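Long-range contact in erythrocyte binding antigen 140 (Plasmodium falciparum, PDB 4GF2), which probably binds a receptor on the host red cell surface during erythrocyte invasion, through a region built of two Duffy-binding-like domains: residues 483-497 against 525-539. The protein carries 3 engineered substitutions. Residues are numbered along the deposited sequence; the frame is centred on the assembly and turned at random.
Sequences FKEWGDDFCEKRKEK and YKKWIDLKKSEYEKQ
An antiparallel helix pair of the second Duffy-binding-like (DBL) domain packs here by a knob into a hole: the side chain of Trp486 sits among Lys532, Glu535, Tyr536 and Gln539. The axes of the two segments approach to 11.4 Å, with their directions 156° apart. The indole NE1 donates a nearly straight hydrogen bond to Glu535 OE1 (2.9 Å, 169°). OE1 lies almost in the ring plane and is met on its anti side. The same oxygen takes Lys532 NZ on its syn lone pair, so two donors grip it. Gln539 NE2 lies over one indole face, 3.6 Å from Trp486 CD1, with the amide nearly perpendicular to the ring. Gln539 NE2 also donates to Glu535 O, one turn back, which holds the amide there. At the far rim of the indole, CH2 packs on Tyr536 CB (3.7 Å). A water donates to Trp486 O and accepts from Lys532 NZ; its approach to Asp489 OD2 is too short to be trusted. Asp489 and Lys532 form a long salt bridge.

Near Lys497 the contact rests on Trp528. With CG anti to the backbone N (chi1 -178°), its indole reaches across to helix 483-497. Lys497 CE lies over one face, 3.5 Å from Trp528 CD2, and its NZ makes a cation-pi contact with the five-membered ring. Lys532 CG covers the opposite face. Phe490 is nearly parallel to the indole but slid aside, with CD1 3.8 Å from Trp528 CH2. The edge of the Phe490 ring meets Ile529 CD1.

Phe584 packs against Phe490 and Tyr536, and Trp326 meets Trp486 edge-to-face. Helix 563-570 touches Phe483 and Tyr536, while the Cys491-Cys574 disulfide ties helix 478-508 to the chain beyond helix 563-570.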
ATOM      1  N   PHE A 483      30.655  15.165  -8.393  1.00 50.54           N
ATOM      2  CA  PHE A 483      31.969  15.767  -8.576  1.00 54.73           C
ATOM      3  C   PHE A 483      32.821  15.561  -7.325  1.00 56.61           C
ATOM      4  O   PHE A 483      33.969  15.125  -7.407  1.00 58.04           O
ATOM      5  CB  PHE A 483      31.824  17.262  -8.869  1.00 58.15           C
ATOM      6  CG  PHE A 483      33.100  17.930  -9.315  1.00 61.38           C
ATOM      7  CD1 PHE A 483      34.202  17.185  -9.704  1.00 60.47           C
ATOM      8  CD2 PHE A 483      33.194  19.310  -9.339  1.00 65.35           C
ATOM      9  CE1 PHE A 483      35.368  17.807 -10.111  1.00 62.99           C
ATOM     10  CE2 PHE A 483      34.358  19.935  -9.745  1.00 67.91           C
ATOM     11  CZ  PHE A 483      35.446  19.182 -10.130  1.00 66.91           C
ATOM     12  N   LYS A 484      32.249  15.874  -6.167  1.00 56.58           N
ATOM     13  CA  LYS A 484      32.937  15.678  -4.896  1.00 57.95           C
ATOM     14  C   LYS A 484      33.214  14.197  -4.646  1.00 57.83           C
ATOM     15  O   LYS A 484      34.288  13.833  -4.168  1.00 62.41           O
ATOM     16  CB  LYS A 484      32.117  16.261  -3.742  1.00 59.89           C
ATOM     17  CG  LYS A 484      32.050  15.354  -2.526  1.00 64.36           C
ATOM     18  CD  LYS A 484      31.434  16.056  -1.326  1.00 73.37           C
ATOM     19  CE  LYS A 484      30.752  15.064  -0.398  1.00 78.69           C
ATOM     20  NZ  LYS A 484      31.638  13.929  -0.021  1.00 82.13           N
ATOM     21  N   GLU A 485      32.241  13.346  -4.962  1.00 54.09           N
ATOM     22  CA  GLU A 485      32.407  11.906  -4.807  1.00 51.93           C
ATOM     23  C   GLU A 485      33.596  11.437  -5.638  1.00 50.97           C
ATOM     24  O   GLU A 485      34.363  10.571  -5.217  1.00 50.05           O
ATOM     25  CB  GLU A 485      31.135  11.164  -5.236  1.00 49.42           C
ATOM     26  CG  GLU A 485      31.144   9.664  -4.936  1.00 49.57           C
ATOM     27  CD  GLU A 485      29.882   8.953  -5.414  1.00 48.03           C
ATOM     28  OE1 GLU A 485      28.936   9.638  -5.860  1.00 49.25           O
ATOM     29  OE2 GLU A 485      29.835   7.705  -5.339  1.00 47.05           O
ATOM     30  N   TRP A 486      33.742  12.019  -6.824  1.00 51.76           N
ATOM     31  CA  TRP A 486      34.847  11.684  -7.709  1.00 51.06           C
ATOM     32  C   TRP A 486      36.170  12.111  -7.083  1.00 53.12           C
ATOM     33  O   TRP A 486      37.151  11.368  -7.115  1.00 54.27           O
ATOM     34  CB  TRP A 486      34.661  12.361  -9.068  1.00 49.37           C
ATOM     35  CG  TRP A 486      35.803  12.145 -10.005  1.00 50.26           C
ATOM     36  CD1 TRP A 486      35.885  11.212 -10.993  1.00 48.95           C
ATOM     37  CD2 TRP A 486      37.031  12.883 -10.045  1.00 54.69           C
ATOM     38  NE1 TRP A 486      37.088  11.321 -11.648  1.00 51.46           N
ATOM     39  CE2 TRP A 486      37.810  12.339 -11.083  1.00 54.74           C
ATOM     40  CE3 TRP A 486      37.548  13.947  -9.302  1.00 58.00           C
ATOM     41  CZ2 TRP A 486      39.077  12.821 -11.395  1.00 56.75           C
ATOM     42  CZ3 TRP A 486      38.807  14.426  -9.614  1.00 59.80           C
ATOM     43  CH2 TRP A 486      39.556  13.863 -10.650  1.00 58.85           C
ATOM     44  N   GLY A 487      36.187  13.311  -6.510  1.00 54.26           N
ATOM     45  CA  GLY A 487      37.367  13.823  -5.841  1.00 56.49           C
ATOM     46  C   GLY A 487      37.866  12.872  -4.768  1.00 56.59           C
ATOM     47  O   GLY A 487      39.015  12.426  -4.809  1.00 57.58           O
ATOM     48  N   ASP A 488      37.000  12.557  -3.808  1.00 57.06           N
ATOM     49  CA  ASP A 488      37.362  11.649  -2.726  1.00 60.09           C
ATOM     50  C   ASP A 488      37.855  10.315  -3.271  1.00 57.73           C
ATOM     51  O   ASP A 488      38.797   9.729  -2.741  1.00 59.34           O
ATOM     52  CB  ASP A 488      36.172  11.414  -1.795  1.00 64.27           C
ATOM     53  CG  ASP A 488      35.856  12.619  -0.937  1.00 71.14           C
ATOM     54  OD1 ASP A 488      36.768  13.439  -0.705  1.00 72.20           O
ATOM     55  OD2 ASP A 488      34.697  12.743  -0.488  1.00 75.62           O
ATOM     56  N   ASP A 489      37.209   9.838  -4.331  1.00 55.64           N
ATOM     57  CA  ASP A 489      37.577   8.569  -4.939  1.00 57.16           C
ATOM     58  C   ASP A 489      38.958   8.672  -5.569  1.00 62.12           C
ATOM     59  O   ASP A 489      39.772   7.760  -5.450  1.00 66.75           O
ATOM     60  CB  ASP A 489      36.545   8.164  -5.993  1.00 52.26           C
ATOM     61  CG  ASP A 489      36.897   6.861  -6.684  1.00 50.89           C
ATOM     62  OD1 ASP A 489      36.831   5.806  -6.024  1.00 50.39           O
ATOM     63  OD2 ASP A 489      37.230   6.888  -7.886  1.00 49.28           O
ATOM     64  N   PHE A 490      39.218   9.791  -6.233  1.00 60.51           N
ATOM     65  CA  PHE A 490      40.494  10.005  -6.905  1.00 60.53           C
ATOM     66  C   PHE A 490      41.633  10.098  -5.900  1.00 61.54           C
ATOM     67  O   PHE A 490      42.598   9.337  -5.968  1.00 60.52           O
ATOM     68  CB  PHE A 490      40.444  11.279  -7.751  1.00 60.59           C
ATOM     69  CG  PHE A 490      41.793  11.749  -8.220  1.00 63.60           C
ATOM     70  CD1 PHE A 490      42.481  11.056  -9.202  1.00 65.77           C
ATOM     71  CD2 PHE A 490      42.372  12.886  -7.680  1.00 66.01           C
ATOM     72  CE1 PHE A 490      43.722  11.486  -9.635  1.00 69.51           C
ATOM     73  CE2 PHE A 490      43.613  13.321  -8.110  1.00 69.71           C
ATOM     74  CZ  PHE A 490      44.289  12.620  -9.089  1.00 71.48           C
ATOM     75  N   CYS A 491      41.515  11.035  -4.967  1.00 64.32           N
ATOM     76  CA  CYS A 491      42.534  11.231  -3.945  1.00 68.79           C
ATOM     77  C   CYS A 491      42.831   9.929  -3.207  1.00 74.10           C
ATOM     78  O   CYS A 491      43.990   9.600  -2.962  1.00 77.67           O
ATOM     79  CB  CYS A 491      42.095  12.310  -2.955  1.00 67.76           C
ATOM     80  SG  CYS A 491      41.924  13.950  -3.698  1.00 68.69           S
ATOM     81  N   GLU A 492      41.781   9.191  -2.862  1.00 75.27           N
ATOM     82  CA  GLU A 492      41.940   7.931  -2.145  1.00 80.43           C
ATOM     83  C   GLU A 492      42.792   6.957  -2.949  1.00 81.15           C
ATOM     84  O   GLU A 492      43.824   6.487  -2.474  1.00 85.23           O
ATOM     85  CB  GLU A 492      40.577   7.303  -1.845  1.00 83.82           C
ATOM     86  CG  GLU A 492      40.657   5.960  -1.129  1.00 92.23           C
ATOM     87  CD  GLU A 492      39.291   5.357  -0.849  1.00 97.43           C
ATOM     88  OE1 GLU A 492      38.277   5.929  -1.304  1.00 97.18           O
ATOM     89  OE2 GLU A 492      39.232   4.309  -0.172  1.00102.00           O
ATOM     90  N   LYS A 493      42.360   6.662  -4.170  1.00 77.95           N
ATOM     91  CA  LYS A 493      43.044   5.672  -4.995  1.00 78.89           C
ATOM     92  C   LYS A 493      44.456   6.135  -5.347  1.00 74.40           C
ATOM     93  O   LYS A 493      45.341   5.316  -5.594  1.00 73.01           O
ATOM     94  CB  LYS A 493      42.241   5.372  -6.264  1.00 84.15           C
ATOM     95  CG  LYS A 493      40.823   4.860  -6.003  1.00 89.10           C
ATOM     96  CD  LYS A 493      40.791   3.778  -4.929  1.00 95.29           C
ATOM     97  CE  LYS A 493      39.362   3.366  -4.595  1.00 95.46           C
ATOM     98  NZ  LYS A 493      39.311   2.398  -3.466  1.00 97.74           N
ATOM     99  N   ARG A 494      44.666   7.447  -5.362  1.00 72.99           N
ATOM    100  CA  ARG A 494      45.997   7.984  -5.595  1.00 75.15           C
ATOM    101  C   ARG A 494      46.880   7.647  -4.401  1.00 79.98           C
ATOM    102  O   ARG A 494      47.990   7.144  -4.565  1.00 84.50           O
ATOM    103  CB  ARG A 494      45.949   9.495  -5.811  1.00 74.80           C
ATOM    104  CG  ARG A 494      47.310  10.108  -6.082  1.00 80.04           C
ATOM    105  CD  ARG A 494      47.218  11.603  -6.323  1.00 84.66           C
ATOM    106  NE  ARG A 494      48.528  12.247  -6.243  1.00 91.60           N
ATOM    107  CZ  ARG A 494      49.379  12.367  -7.259  1.00 94.49           C
ATOM    108  NH1 ARG A 494      49.076  11.888  -8.461  1.00 95.13           N
ATOM    109  NH2 ARG A 494      50.543  12.971  -7.071  1.00 96.47           N
ATOM    110  N   LYS A 495      46.380   7.924  -3.200  1.00 79.86           N
ATOM    111  CA  LYS A 495      47.087   7.559  -1.978  1.00 82.73           C
ATOM    112  C   LYS A 495      47.465   6.086  -2.024  1.00 81.09           C
ATOM    113  O   LYS A 495      48.603   5.714  -1.740  1.00 82.42           O
ATOM    114  CB  LYS A 495      46.223   7.824  -0.743  1.00 85.91           C
ATOM    115  CG  LYS A 495      46.386   9.210  -0.140  1.00 91.26           C
ATOM    116  CD  LYS A 495      46.162   9.185   1.371  1.00 97.48           C
ATOM    117  CE  LYS A 495      44.793   8.629   1.741  1.00 97.91           C
ATOM    118  NZ  LYS A 495      43.678   9.489   1.257  1.00 96.16           N
ATOM    119  N   GLU A 496      46.497   5.252  -2.385  1.00 79.51           N
ATOM    120  CA  GLU A 496      46.709   3.815  -2.461  1.00 82.92           C
ATOM    121  C   GLU A 496      47.860   3.484  -3.404  1.00 81.65           C
ATOM    122  O   GLU A 496      48.746   2.701  -3.063  1.00 84.44           O
ATOM    123  CB  GLU A 496      45.431   3.123  -2.934  1.00 85.21           C
ATOM    124  CG  GLU A 496      45.523   1.611  -3.002  1.00 92.49           C
ATOM    125  CD  GLU A 496      44.212   0.970  -3.417  1.00 95.42           C
ATOM    126  OE1 GLU A 496      43.218   1.707  -3.602  1.00 93.02           O
ATOM    127  OE2 GLU A 496      44.175  -0.271  -3.557  1.00100.49           O
ATOM    128  N   LYS A 497      47.845   4.089  -4.586  1.00 78.19           N
ATOM    129  CA  LYS A 497      48.858   3.810  -5.600  1.00 79.41           C
ATOM    130  C   LYS A 497      50.240   4.322  -5.198  1.00 82.48           C
ATOM    131  O   LYS A 497      51.253   3.730  -5.566  1.00 89.69           O
ATOM    132  CB  LYS A 497      48.434   4.396  -6.946  1.00 77.01           C
ATOM    133  CG  LYS A 497      47.497   3.487  -7.722  1.00 76.73           C
ATOM    134  CD  LYS A 497      46.739   4.235  -8.802  1.00 77.95           C
ATOM    135  CE  LYS A 497      46.094   3.274  -9.787  1.00 77.84           C
ATOM    136  NZ  LYS A 497      45.255   2.242  -9.122  1.00 77.52           N
ATOM    137  N   TYR A 525      50.255   2.919 -14.037  1.00 83.15           N
ATOM    138  CA  TYR A 525      49.894   4.163 -13.369  1.00 79.81           C
ATOM    139  C   TYR A 525      49.669   5.279 -14.381  1.00 81.73           C
ATOM    140  O   TYR A 525      48.746   6.079 -14.235  1.00 79.66           O
ATOM    141  CB  TYR A 525      50.968   4.587 -12.371  1.00 78.12           C
ATOM    142  CG  TYR A 525      50.594   5.828 -11.592  1.00 75.43           C
ATOM    143  CD1 TYR A 525      49.809   5.740 -10.451  1.00 74.69           C
ATOM    144  CD2 TYR A 525      51.014   7.085 -12.000  1.00 77.07           C
ATOM    145  CE1 TYR A 525      49.457   6.869  -9.736  1.00 75.27           C
ATOM    146  CE2 TYR A 525      50.668   8.221 -11.291  1.00 77.65           C
ATOM    147  CZ  TYR A 525      49.887   8.106 -10.159  1.00 76.15           C
ATOM    148  OH  TYR A 525      49.536   9.230  -9.445  1.00 75.22           O
ATOM    149  N   LYS A 526      50.520   5.328 -15.403  1.00 86.78           N
ATOM    150  CA  LYS A 526      50.400   6.331 -16.454  1.00 89.07           C
ATOM    151  C   LYS A 526      49.025   6.254 -17.108  1.00 83.55           C
ATOM    152  O   LYS A 526      48.365   7.273 -17.309  1.00 80.62           O
ATOM    153  CB  LYS A 526      51.496   6.137 -17.507  1.00 97.01           C
ATOM    154  CG  LYS A 526      52.900   6.405 -16.990  1.00103.05           C
ATOM    155  CD  LYS A 526      53.972   5.992 -17.993  1.00106.37           C
ATOM    156  CE  LYS A 526      55.374   6.238 -17.447  1.00107.77           C
ATOM    157  NZ  LYS A 526      56.433   5.804 -18.398  1.00109.13           N
ATOM    158  N   LYS A 527      48.599   5.038 -17.435  1.00 82.08           N
ATOM    159  CA  LYS A 527      47.286   4.823 -18.026  1.00 78.06           C
ATOM    160  C   LYS A 527      46.203   5.346 -17.095  1.00 72.45           C
ATOM    161  O   LYS A 527      45.275   6.030 -17.526  1.00 70.79           O
ATOM    162  CB  LYS A 527      47.055   3.335 -18.292  1.00 80.48           C
ATOM    163  CG  LYS A 527      47.961   2.740 -19.355  1.00 87.37           C
ATOM    164  CD  LYS A 527      47.602   3.249 -20.741  1.00 92.50           C
ATOM    165  CE  LYS A 527      48.492   2.634 -21.809  1.00100.12           C
ATOM    166  NZ  LYS A 527      48.344   1.154 -21.889  1.00103.60           N
ATOM    167  N   TRP A 528      46.329   5.023 -15.812  1.00 69.89           N
ATOM    168  CA  TRP A 528      45.323   5.407 -14.831  1.00 65.91           C
ATOM    169  C   TRP A 528      45.229   6.921 -14.708  1.00 66.13           C
ATOM    170  O   TRP A 528      44.149   7.495 -14.837  1.00 66.53           O
ATOM    171  CB  TRP A 528      45.630   4.791 -13.461  1.00 65.22           C
ATOM    172  CG  TRP A 528      44.593   5.121 -12.425  1.00 63.06           C
ATOM    173  CD1 TRP A 528      43.353   4.561 -12.300  1.00 61.45           C
ATOM    174  CD2 TRP A 528      44.702   6.090 -11.373  1.00 64.20           C
ATOM    175  NE1 TRP A 528      42.686   5.122 -11.238  1.00 61.09           N
ATOM    176  CE2 TRP A 528      43.490   6.061 -10.653  1.00 63.37           C
ATOM    177  CE3 TRP A 528      45.704   6.978 -10.972  1.00 66.45           C
ATOM    178  CZ2 TRP A 528      43.256   6.885  -9.552  1.00 64.46           C
ATOM    179  CZ3 TRP A 528      45.469   7.796  -9.879  1.00 67.29           C
ATOM    180  CH2 TRP A 528      44.256   7.744  -9.183  1.00 66.19           C
ATOM    181  N   ILE A 529      46.365   7.564 -14.471  1.00 66.64           N
ATOM    182  CA  ILE A 529      46.386   8.996 -14.197  1.00 65.55           C
ATOM    183  C   ILE A 529      45.907   9.814 -15.393  1.00 66.98           C
ATOM    184  O   ILE A 529      45.281  10.862 -15.223  1.00 67.97           O
ATOM    185  CB  ILE A 529      47.797   9.465 -13.785  1.00 66.64           C
ATOM    186  CG1 ILE A 529      47.728  10.838 -13.113  1.00 66.48           C
ATOM    187  CG2 ILE A 529      48.733   9.491 -14.992  1.00 68.58           C
ATOM    188  CD1 ILE A 529      46.941  10.846 -11.816  1.00 64.60           C
ATOM    189  N   ASP A 530      46.195   9.340 -16.599  1.00 69.64           N
ATOM    190  CA  ASP A 530      45.740  10.025 -17.803  1.00 73.13           C
ATOM    191  C   ASP A 530      44.225   9.896 -17.930  1.00 70.91           C
ATOM    192  O   ASP A 530      43.543  10.842 -18.323  1.00 72.80           O
ATOM    193  CB  ASP A 530      46.432   9.466 -19.049  1.00 81.15           C
ATOM    194  CG  ASP A 530      47.912   9.809 -19.099  1.00 89.06           C
ATOM    195  OD1 ASP A 530      48.341  10.726 -18.366  1.00 90.22           O
ATOM    196  OD2 ASP A 530      48.647   9.167 -19.879  1.00 94.40           O
ATOM    197  N   LEU A 531      43.703   8.724 -17.584  1.00 68.46           N
ATOM    198  CA  LEU A 531      42.268   8.494 -17.636  1.00 65.44           C
ATOM    199  C   LEU A 531      41.553   9.414 -16.656  1.00 65.43           C
ATOM    200  O   LEU A 531      40.520   9.999 -16.979  1.00 66.11           O
ATOM    201  CB  LEU A 531      41.944   7.033 -17.319  1.00 64.15           C
ATOM    202  CG  LEU A 531      40.455   6.700 -17.197  1.00 63.04           C
ATOM    203  CD1 LEU A 531      39.722   6.979 -18.501  1.00 61.90           C
ATOM    204  CD2 LEU A 531      40.258   5.252 -16.767  1.00 66.01           C
ATOM    205  N   LYS A 532      42.108   9.544 -15.455  1.00 65.79           N
ATOM    206  CA  LYS A 532      41.497  10.373 -14.428  1.00 64.36           C
ATOM    207  C   LYS A 532      41.612  11.843 -14.811  1.00 62.83           C
ATOM    208  O   LYS A 532      40.747  12.651 -14.475  1.00 60.64           O
ATOM    209  CB  LYS A 532      42.152  10.128 -13.065  1.00 67.42           C
ATOM    210  CG  LYS A 532      42.153   8.668 -12.611  1.00 68.89           C
ATOM    211  CD  LYS A 532      40.753   8.068 -12.531  1.00 66.97           C
ATOM    212  CE  LYS A 532      39.952   8.632 -11.368  1.00 64.29           C
ATOM    213  NZ  LYS A 532      38.604   8.002 -11.274  1.00 61.20           N
ATOM    214  N   LYS A 533      42.683  12.183 -15.520  1.00 64.87           N
ATOM    215  CA  LYS A 533      42.900  13.553 -15.966  1.00 67.86           C
ATOM    216  C   LYS A 533      41.797  13.997 -16.919  1.00 64.51           C
ATOM    217  O   LYS A 533      41.294  15.114 -16.813  1.00 65.46           O
ATOM    218  CB  LYS A 533      44.260  13.686 -16.651  1.00 75.16           C
ATOM    219  CG  LYS A 533      44.550  15.086 -17.167  1.00 81.52           C
ATOM    220  CD  LYS A 533      45.898  15.160 -17.866  1.00 88.43           C
ATOM    221  CE  LYS A 533      46.124  16.524 -18.502  1.00 93.90           C
ATOM    222  NZ  LYS A 533      46.141  17.629 -17.501  1.00 96.89           N
ATOM    223  N   SER A 534      41.420  13.128 -17.850  1.00 61.49           N
ATOM    224  CA  SER A 534      40.343  13.453 -18.777  1.00 60.85           C
ATOM    225  C   SER A 534      39.009  13.581 -18.043  1.00 55.95           C
ATOM    226  O   SER A 534      38.220  14.481 -18.335  1.00 54.12           O
ATOM    227  CB  SER A 534      40.250  12.422 -19.908  1.00 65.78           C
ATOM    228  OG  SER A 534      40.116  11.102 -19.418  1.00 67.94           O
ATOM    229  N   GLU A 535      38.771  12.698 -17.078  1.00 54.53           N
ATOM    230  CA  GLU A 535      37.544  12.742 -16.292  1.00 53.85           C
ATOM    231  C   GLU A 535      37.472  14.069 -15.551  1.00 57.34           C
ATOM    232  O   GLU A 535      36.432  14.730 -15.520  1.00 59.24           O
ATOM    233  CB  GLU A 535      37.507  11.595 -15.287  1.00 52.61           C
ATOM    234  CG  GLU A 535      37.437  10.218 -15.915  1.00 52.65           C
ATOM    235  CD  GLU A 535      37.573   9.112 -14.885  1.00 54.28           C
ATOM    236  OE1 GLU A 535      37.753   9.432 -13.693  1.00 54.35           O
ATOM    237  OE2 GLU A 535      37.497   7.925 -15.267  1.00 55.47           O
ATOM    238  N   TYR A 536      38.598  14.446 -14.954  1.00 58.10           N
ATOM    239  CA  TYR A 536      38.715  15.701 -14.230  1.00 58.71           C
ATOM    240  C   TYR A 536      38.397  16.884 -15.136  1.00 60.56           C
ATOM    241  O   TYR A 536      37.619  17.762 -14.772  1.00 61.21           O
ATOM    242  CB  TYR A 536      40.131  15.838 -13.670  1.00 60.85           C
ATOM    243  CG  TYR A 536      40.439  17.194 -13.081  1.00 65.02           C
ATOM    244  CD1 TYR A 536      40.145  17.481 -11.754  1.00 66.88           C
ATOM    245  CD2 TYR A 536      41.033  18.185 -13.847  1.00 67.50           C
ATOM    246  CE1 TYR A 536      40.431  18.720 -11.210  1.00 70.23           C
ATOM    247  CE2 TYR A 536      41.322  19.426 -13.312  1.00 70.75           C
ATOM    248  CZ  TYR A 536      41.020  19.687 -11.993  1.00 72.27           C
ATOM    249  OH  TYR A 536      41.305  20.922 -11.457  1.00 75.39           O
ATOM    250  N   GLU A 537      38.999  16.894 -16.321  1.00 61.73           N
ATOM    251  CA  GLU A 537      38.827  17.992 -17.265  1.00 64.40           C
ATOM    252  C   GLU A 537      37.373  18.146 -17.690  1.00 62.57           C
ATOM    253  O   GLU A 537      36.858  19.261 -17.770  1.00 62.04           O
ATOM    254  CB  GLU A 537      39.705  17.773 -18.496  1.00 68.24           C
ATOM    255  CG  GLU A 537      41.186  17.985 -18.235  1.00 74.56           C
ATOM    256  CD  GLU A 537      42.039  17.671 -19.446  1.00 81.46           C
ATOM    257  OE1 GLU A 537      41.537  16.995 -20.369  1.00 84.12           O
ATOM    258  OE2 GLU A 537      43.211  18.103 -19.478  1.00 84.77           O
ATOM    259  N   LYS A 538      36.719  17.022 -17.966  1.00 62.30           N
ATOM    260  CA  LYS A 538      35.314  17.035 -18.351  1.00 61.98           C
ATOM    261  C   LYS A 538      34.473  17.730 -17.290  1.00 58.72           C
ATOM    262  O   LYS A 538      33.748  18.681 -17.582  1.00 59.48           O
ATOM    263  CB  LYS A 538      34.798  15.608 -18.560  1.00 63.01           C
ATOM    264  CG  LYS A 538      35.221  14.971 -19.877  1.00 67.34           C
ATOM    265  CD  LYS A 538      34.577  13.601 -20.055  1.00 67.85           C
ATOM    266  CE  LYS A 538      34.892  12.994 -21.416  1.00 71.51           C
ATOM    267  NZ  LYS A 538      36.335  12.655 -21.566  1.00 73.73           N
ATOM    268  N   GLN A 539      34.579  17.253 -16.056  1.00 55.86           N
ATOM    269  CA  GLN A 539      33.746  17.753 -14.970  1.00 56.67           C
ATOM    270  C   GLN A 539      34.076  19.190 -14.593  1.00 62.64           C
ATOM    271  O   GLN A 539      33.190  19.966 -14.238  1.00 65.45           O
ATOM    272  CB  GLN A 539      33.893  16.851 -13.751  1.00 53.84           C
ATOM    273  CG  GLN A 539      33.349  15.456 -13.970  1.00 51.38           C
ATOM    274  CD  GLN A 539      33.749  14.514 -12.865  1.00 51.27           C
ATOM    275  OE1 GLN A 539      32.946  14.179 -11.997  1.00 50.64           O
ATOM    276  NE2 GLN A 539      35.002  14.087 -12.886  1.00 52.61           N
TER
HETATM  277  O   HOH W   1      37.672   9.006  -8.954  1.00 48.82           O